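Local coordinates for protein cyclin-dependent kinase inhibitor 3 (Homo sapiens, PDB 1FPZ) that removes phosphate from phosphotyrosine and phosphoserine or phosphothreonine in proteins, including the activating phosphothreonine of CDK2, and may help regulate the cell cycle, at residues E83-Y87 / R88-L92. The protein carries 1 engineered substitution. Sequence-based numbering, arbitrary orientation.
Sequences ELSKY and RVPNL
With CG anti to its carbonyl carbon (chi1 -65°), Leu84 holds its CD2 branch over the returning chain, while Leu92, whose CG lies anti to the backbone N (chi1 -180°), crosses it at roughly a right angle; CB of Leu92 lies 3.8 Å from CD2 of Leu84, though the methyl ends are modelled too close together for their exact positions to be trusted. Val89 sets its CG2 4.0 Å from CB of Tyr87. On the outer side the Pro90 ring lies against the last helical turn, CG 3.8 Å from CA of Ser85. The backbone here forms a Schellman motif that ends helix 81-86: Arg88, at positive phi (50°), is the C-prime residue. Its N donates to Ser85 O at 2.8 Å, and Val89 N reaches back to Leu84 O, although the position of that oxygen is less certain. A type I turn from Val89 to Leu92, closed by Leu92 N to Val89 O at 3.1 Å, then leads into helix 92-98. Val89 and Leu92 also pack on Val60 of helix 60-70. The Tyr87 ring stacks on Tyr141 and meets Phe53 edge-to-face, about 9 Å from the side chain of Ser140, the engineered replacement at the predicted phosphocysteine position.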
ATOM      1  N   GLU A  83      -7.421 -14.184   1.653  1.00 46.30           N
ATOM      2  CA  GLU A  83      -6.849 -13.672   2.882  1.00 45.03           C
ATOM      3  C   GLU A  83      -7.900 -13.034   3.750  1.00 45.93           C
ATOM      4  O   GLU A  83      -8.010 -13.347   4.933  1.00 45.86           O
ATOM      5  CB  GLU A  83      -5.780 -12.643   2.581  1.00 45.12           C
ATOM      6  CG  GLU A  83      -4.676 -13.155   1.711  1.00 43.02           C
ATOM      7  CD  GLU A  83      -3.613 -12.124   1.542  1.00 42.39           C
ATOM      8  OE1 GLU A  83      -2.989 -11.776   2.567  1.00 40.20           O
ATOM      9  OE2 GLU A  83      -3.418 -11.661   0.394  1.00 42.49           O
ATOM     10  N   LEU A  84      -8.680 -12.129   3.168  1.00 46.56           N
ATOM     11  CA  LEU A  84      -9.705 -11.459   3.945  1.00 46.75           C
ATOM     12  C   LEU A  84     -10.582 -12.501   4.627  1.00 47.99           C
ATOM     13  O   LEU A  84     -11.146 -12.247   5.692  1.00 47.88           O
ATOM     14  CB  LEU A  84     -10.526 -10.521   3.053  1.00 45.27           C
ATOM     15  CG  LEU A  84      -9.693  -9.357   2.480  1.00 43.97           C
ATOM     16  CD1 LEU A  84     -10.439  -8.670   1.363  1.00 43.31           C
ATOM     17  CD2 LEU A  84      -9.361  -8.365   3.567  1.00 42.98           C
ATOM     18  N   SER A  85     -10.674 -13.681   4.018  1.00 48.93           N
ATOM     19  CA  SER A  85     -11.451 -14.773   4.594  1.00 49.90           C
ATOM     20  C   SER A  85     -10.642 -15.407   5.718  1.00 50.26           C
ATOM     21  O   SER A  85     -11.078 -15.454   6.870  1.00 49.53           O
ATOM     22  CB  SER A  85     -11.756 -15.824   3.535  1.00 50.82           C
ATOM     23  OG  SER A  85     -12.925 -15.486   2.813  1.00 51.59           O
ATOM     24  N   LYS A  86      -9.457 -15.896   5.370  1.00 50.71           N
ATOM     25  CA  LYS A  86      -8.568 -16.512   6.346  1.00 51.32           C
ATOM     26  C   LYS A  86      -8.486 -15.731   7.648  1.00 53.06           C
ATOM     27  O   LYS A  86      -8.777 -16.252   8.719  1.00 53.82           O
ATOM     28  CB  LYS A  86      -7.155 -16.641   5.779  1.00 48.97           C
ATOM     29  CG  LYS A  86      -6.132 -17.040   6.828  1.00 46.13           C
ATOM     30  CD  LYS A  86      -4.813 -17.427   6.199  1.00 46.58           C
ATOM     31  CE  LYS A  86      -4.971 -18.685   5.362  1.00 46.82           C
ATOM     32  NZ  LYS A  86      -3.690 -19.074   4.713  1.00 47.43           N
ATOM     33  N   TYR A  87      -8.082 -14.474   7.542  1.00 54.82           N
ATOM     34  CA  TYR A  87      -7.916 -13.605   8.698  1.00 56.49           C
ATOM     35  C   TYR A  87      -9.245 -13.045   9.244  1.00 58.23           C
ATOM     36  O   TYR A  87      -9.270 -12.071   9.999  1.00 58.57           O
ATOM     37  CB  TYR A  87      -6.942 -12.482   8.311  1.00 56.13           C
ATOM     38  CG  TYR A  87      -5.687 -12.994   7.609  1.00 55.92           C
ATOM     39  CD1 TYR A  87      -5.152 -12.322   6.506  1.00 56.31           C
ATOM     40  CD2 TYR A  87      -5.052 -14.163   8.032  1.00 56.64           C
ATOM     41  CE1 TYR A  87      -4.017 -12.804   5.836  1.00 55.68           C
ATOM     42  CE2 TYR A  87      -3.917 -14.650   7.372  1.00 56.22           C
ATOM     43  CZ  TYR A  87      -3.410 -13.968   6.278  1.00 56.37           C
ATOM     44  OH  TYR A  87      -2.307 -14.456   5.625  1.00 56.04           O
ATOM     45  N   ARG A  88     -10.341 -13.694   8.867  1.00 59.49           N
ATOM     46  CA  ARG A  88     -11.688 -13.317   9.287  1.00 60.83           C
ATOM     47  C   ARG A  88     -12.098 -11.859   9.138  1.00 61.09           C
ATOM     48  O   ARG A  88     -12.608 -11.252  10.076  1.00 60.65           O
ATOM     49  CB  ARG A  88     -11.966 -13.781  10.730  1.00 62.71           C
ATOM     50  CG  ARG A  88     -12.592 -15.191  10.797  1.00 64.93           C
ATOM     51  CD  ARG A  88     -13.204 -15.561  12.156  1.00 65.26           C
ATOM     52  NE  ARG A  88     -12.195 -15.870  13.165  1.00 66.95           N
ATOM     53  CZ  ARG A  88     -12.442 -16.520  14.299  1.00 68.11           C
ATOM     54  NH1 ARG A  88     -13.669 -16.936  14.579  1.00 68.30           N
ATOM     55  NH2 ARG A  88     -11.457 -16.757  15.156  1.00 68.15           N
ATOM     56  N   VAL A  89     -11.883 -11.309   7.946  1.00 61.25           N
ATOM     57  CA  VAL A  89     -12.269  -9.932   7.626  1.00 61.16           C
ATOM     58  C   VAL A  89     -12.758  -9.899   6.174  1.00 60.71           C
ATOM     59  O   VAL A  89     -12.349  -9.052   5.385  1.00 60.63           O
ATOM     60  CB  VAL A  89     -11.078  -8.933   7.776  1.00 61.42           C
ATOM     61  CG1 VAL A  89     -11.202  -8.154   9.080  1.00 60.14           C
ATOM     62  CG2 VAL A  89      -9.745  -9.682   7.735  1.00 60.93           C
ATOM     63  N   PRO A  90     -13.660 -10.821   5.814  1.00 60.10           N
ATOM     64  CA  PRO A  90     -14.230 -10.944   4.470  1.00 58.90           C
ATOM     65  C   PRO A  90     -14.984  -9.705   4.002  1.00 58.06           C
ATOM     66  O   PRO A  90     -15.044  -9.418   2.806  1.00 57.45           O
ATOM     67  CB  PRO A  90     -15.158 -12.150   4.599  1.00 59.71           C
ATOM     68  CG  PRO A  90     -14.569 -12.924   5.757  1.00 60.47           C
ATOM     69  CD  PRO A  90     -14.255 -11.820   6.714  1.00 60.37           C
ATOM     70  N   ASN A  91     -15.577  -8.976   4.937  1.00 56.42           N
ATOM     71  CA  ASN A  91     -16.324  -7.785   4.562  1.00 54.56           C
ATOM     72  C   ASN A  91     -15.569  -6.507   4.908  1.00 51.97           C
ATOM     73  O   ASN A  91     -16.168  -5.468   5.220  1.00 50.50           O
ATOM     74  CB  ASN A  91     -17.692  -7.785   5.237  1.00 56.79           C
ATOM     75  CG  ASN A  91     -17.591  -7.869   6.738  1.00 58.57           C
ATOM     76  OD1 ASN A  91     -16.946  -8.777   7.274  1.00 59.75           O
ATOM     77  ND2 ASN A  91     -18.223  -6.926   7.432  1.00 58.17           N
ATOM     78  N   LEU A  92     -14.244  -6.599   4.837  1.00 49.41           N
ATOM     79  CA  LEU A  92     -13.361  -5.471   5.115  1.00 46.40           C
ATOM     80  C   LEU A  92     -13.739  -4.318   4.210  1.00 44.30           C
ATOM     81  O   LEU A  92     -14.034  -3.211   4.675  1.00 44.79           O
ATOM     82  CB  LEU A  92     -11.903  -5.880   4.855  1.00 46.20           C
ATOM     83  CG  LEU A  92     -10.794  -4.849   5.084  1.00 45.02           C
ATOM     84  CD1 LEU A  92     -10.889  -4.298   6.491  1.00 45.04           C
ATOM     85  CD2 LEU A  92      -9.448  -5.498   4.860  1.00 43.01           C
TER